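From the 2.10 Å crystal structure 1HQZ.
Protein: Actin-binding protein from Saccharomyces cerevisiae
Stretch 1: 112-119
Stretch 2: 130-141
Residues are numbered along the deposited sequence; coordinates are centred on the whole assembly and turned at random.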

# COMPACT_ATOMS: atom_id res chain seq x y z
N LYS A 112 1.53 0.07 -9.96
CA LYS A 112 2.20 -0.91 -10.82
C LYS A 112 3.69 -1.03 -10.50
O LYS A 112 4.31 -0.07 -10.02
CB LYS A 112 2.04 -0.53 -12.30
CG LYS A 112 0.61 -0.52 -12.81
CD LYS A 112 0.55 -0.10 -14.29
CE LYS A 112 1.14 -1.18 -15.18
NZ LYS A 112 0.43 -2.48 -15.00
N GLY A 113 4.25 -2.20 -10.76
CA GLY A 113 5.67 -2.42 -10.53
C GLY A 113 6.06 -2.96 -9.17
O GLY A 113 7.19 -2.81 -8.74
N TYR A 114 5.12 -3.60 -8.49
CA TYR A 114 5.37 -4.16 -7.16
C TYR A 114 6.04 -5.52 -7.26
O TYR A 114 5.84 -6.26 -8.22
CB TYR A 114 4.06 -4.28 -6.38
CG TYR A 114 3.04 -5.16 -7.05
CD1 TYR A 114 3.03 -6.54 -6.86
CD2 TYR A 114 2.10 -4.61 -7.94
CE1 TYR A 114 2.13 -7.36 -7.52
CE2 TYR A 114 1.20 -5.43 -8.61
CZ TYR A 114 1.22 -6.80 -8.40
OH TYR A 114 0.33 -7.60 -9.08
N HIS A 115 6.85 -5.85 -6.26
CA HIS A 115 7.51 -7.14 -6.25
C HIS A 115 6.75 -8.09 -5.35
O HIS A 115 6.73 -9.30 -5.60
CB HIS A 115 8.95 -7.02 -5.76
CG HIS A 115 9.81 -6.17 -6.64
ND1 HIS A 115 9.94 -4.81 -6.47
CD2 HIS A 115 10.55 -6.49 -7.73
CE1 HIS A 115 10.72 -4.32 -7.41
NE2 HIS A 115 11.10 -5.32 -8.20
N VAL A 116 6.12 -7.53 -4.32
CA VAL A 116 5.36 -8.32 -3.36
C VAL A 116 3.98 -7.73 -3.11
O VAL A 116 3.83 -6.51 -2.96
CB VAL A 116 6.10 -8.39 -2.02
CG1 VAL A 116 5.33 -9.27 -1.04
CG2 VAL A 116 7.49 -8.95 -2.23
N GLN A 117 2.97 -8.60 -3.06
CA GLN A 117 1.60 -8.18 -2.82
C GLN A 117 1.06 -8.95 -1.63
O GLN A 117 1.04 -10.18 -1.63
CB GLN A 117 0.70 -8.46 -4.03
CG GLN A 117 -0.74 -8.05 -3.80
CD GLN A 117 -1.67 -8.33 -4.98
OE1 GLN A 117 -2.84 -7.95 -4.95
NE2 GLN A 117 -1.16 -8.99 -6.01
N VAL A 118 0.59 -8.22 -0.62
CA VAL A 118 0.06 -8.82 0.60
C VAL A 118 -1.33 -8.30 0.94
O VAL A 118 -1.65 -7.13 0.73
CB VAL A 118 0.99 -8.54 1.81
CG1 VAL A 118 0.33 -9.01 3.10
CG2 VAL A 118 2.32 -9.27 1.64
N THR A 119 -2.17 -9.19 1.47
CA THR A 119 -3.51 -8.84 1.91
C THR A 119 -3.43 -8.87 3.44
O THR A 119 -2.93 -9.83 4.04
CB THR A 119 -4.55 -9.86 1.41
OG1 THR A 119 -4.73 -9.72 -0.00
CG2 THR A 119 -5.89 -9.62 2.11
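Stretch 2 130-141: ELLMKISNAAGA

No hydrogen bond joins these two stretches, and the chain's C-terminal carboxylate even sets an acceptor against an acceptor: Y114 O lies 3.0 Å from A141 O, two acceptors that do not form a hydrogen bond. The contact buries 432 Å², both sides counted, and is made of van der Waals contacts, apolar side chains packing at the strand and ring and methyl atoms meeting backbone at the tail and helix.

Stretch 2 opens inside a helix that runs to 136, whose backbone bonds run from K134 N to E130 O (3.2 Å) through N137 N to M133 O (3.0 Å). It lies across the strand 116-119 in a nearly antiparallel sense, with the two N-to-C directions 146° apart and the axes 9.1 Å from each other at closest approach. The strand's alternation sorts its residues: V116 and V118, both t rotamers, point their CA-to-CB bonds toward the helix, while Q117 and T119 make no contact with it.

Direction fixes the pairing, so the later valine meets the earlier turn. V118 CG2 packs on L131 CD2 at 3.8 Å, and K134 CD adds a looser touch to V118 CG2 at 4.2 Å. One helical turn on from L131, V116 CG2 comes 3.7 Å from I135 CA and 3.6 Å from K134 O; here a small branched side chain reaches the helix backbone itself, and the CA atoms of V116 and I135 are 6.2 Å apart.

N137 leaves helical geometry, and the extended tail that follows continues along the loop before the strand. A138 points toward stretch 1, its CB 3.5 Å from V116 CG2 and 4.0 Å from H115 CB. H115, an m rotamer, then follows the tail: its CD2 is 3.5 Å from A139 O, which sits at the ring edge, and 3.4 Å from A141 N. At the end, A141 CB rests 3.9 Å from G113 O.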

# COMPACT_ATOMS: atom_id res chain seq x y z
N GLU A 130 8.39 -10.93 8.90
CA GLU A 130 7.72 -11.81 7.96
C GLU A 130 7.71 -11.15 6.57
O GLU A 130 7.97 -11.80 5.56
CB GLU A 130 6.29 -12.06 8.46
CG GLU A 130 5.26 -12.31 7.37
CD GLU A 130 5.27 -13.73 6.85
OE1 GLU A 130 6.37 -14.26 6.54
OE2 GLU A 130 4.17 -14.31 6.74
N LEU A 131 7.43 -9.85 6.54
CA LEU A 131 7.37 -9.13 5.27
C LEU A 131 8.74 -8.90 4.66
O LEU A 131 8.90 -8.97 3.44
CB LEU A 131 6.64 -7.79 5.46
CG LEU A 131 5.15 -7.87 5.83
CD1 LEU A 131 4.61 -6.47 6.07
CD2 LEU A 131 4.37 -8.55 4.73
N LEU A 132 9.74 -8.63 5.50
CA LEU A 132 11.08 -8.41 4.98
C LEU A 132 11.58 -9.69 4.32
O LEU A 132 12.40 -9.66 3.40
CB LEU A 132 12.03 -7.96 6.10
CG LEU A 132 11.78 -6.56 6.69
CD1 LEU A 132 12.78 -6.28 7.79
CD2 LEU A 132 11.90 -5.51 5.59
N MET A 133 11.06 -10.82 4.79
CA MET A 133 11.43 -12.12 4.25
C MET A 133 10.77 -12.32 2.89
O MET A 133 11.41 -12.78 1.94
CB MET A 133 10.97 -13.24 5.18
CG MET A 133 11.34 -14.61 4.68
SD MET A 133 10.59 -15.88 5.68
CE MET A 133 8.98 -16.03 4.84
N LYS A 134 9.49 -11.97 2.80
CA LYS A 134 8.75 -12.09 1.55
C LYS A 134 9.38 -11.18 0.50
O LYS A 134 9.47 -11.54 -0.68
CB LYS A 134 7.28 -11.70 1.75
CG LYS A 134 6.51 -12.67 2.61
CD LYS A 134 5.02 -12.38 2.56
CE LYS A 134 4.23 -13.39 3.38
NZ LYS A 134 2.78 -13.33 3.02
N ILE A 135 9.83 -10.01 0.93
CA ILE A 135 10.45 -9.05 0.03
C ILE A 135 11.77 -9.61 -0.48
O ILE A 135 12.09 -9.53 -1.67
CB ILE A 135 10.67 -7.70 0.77
CG1 ILE A 135 9.32 -6.99 0.94
CG2 ILE A 135 11.64 -6.82 0.01
CD1 ILE A 135 9.37 -5.73 1.75
N SER A 136 12.53 -10.22 0.42
CA SER A 136 13.80 -10.80 0.06
C SER A 136 13.66 -11.98 -0.92
O SER A 136 14.50 -12.14 -1.80
CB SER A 136 14.55 -11.25 1.32
OG SER A 136 15.77 -11.87 0.97
N ASN A 137 12.60 -12.78 -0.77
CA ASN A 137 12.36 -13.92 -1.66
C ASN A 137 11.53 -13.59 -2.91
O ASN A 137 11.13 -14.49 -3.66
CB ASN A 137 11.63 -15.05 -0.90
CG ASN A 137 12.50 -15.69 0.17
OD1 ASN A 137 13.70 -15.87 -0.02
ND2 ASN A 137 11.89 -16.04 1.29
N ALA A 138 11.27 -12.31 -3.14
CA ALA A 138 10.46 -11.89 -4.28
C ALA A 138 11.14 -12.03 -5.64
O ALA A 138 12.36 -11.93 -5.74
CB ALA A 138 10.01 -10.45 -4.08
N ALA A 139 10.33 -12.25 -6.67
CA ALA A 139 10.83 -12.36 -8.05
C ALA A 139 10.82 -10.94 -8.65
O ALA A 139 10.76 -9.96 -7.91
CB ALA A 139 9.94 -13.29 -8.87
N GLY A 140 10.87 -10.84 -9.98
CA GLY A 140 10.87 -9.54 -10.63
C GLY A 140 9.57 -8.74 -10.51
O GLY A 140 8.53 -9.27 -10.11
N ALA A 141 9.65 -7.46 -10.87
CA ALA A 141 8.50 -6.54 -10.81
C ALA A 141 7.31 -7.01 -11.64
O ALA A 141 6.17 -6.98 -11.11
CB ALA A 141 8.94 -5.15 -11.29
OXT ALA A 141 7.52 -7.38 -12.81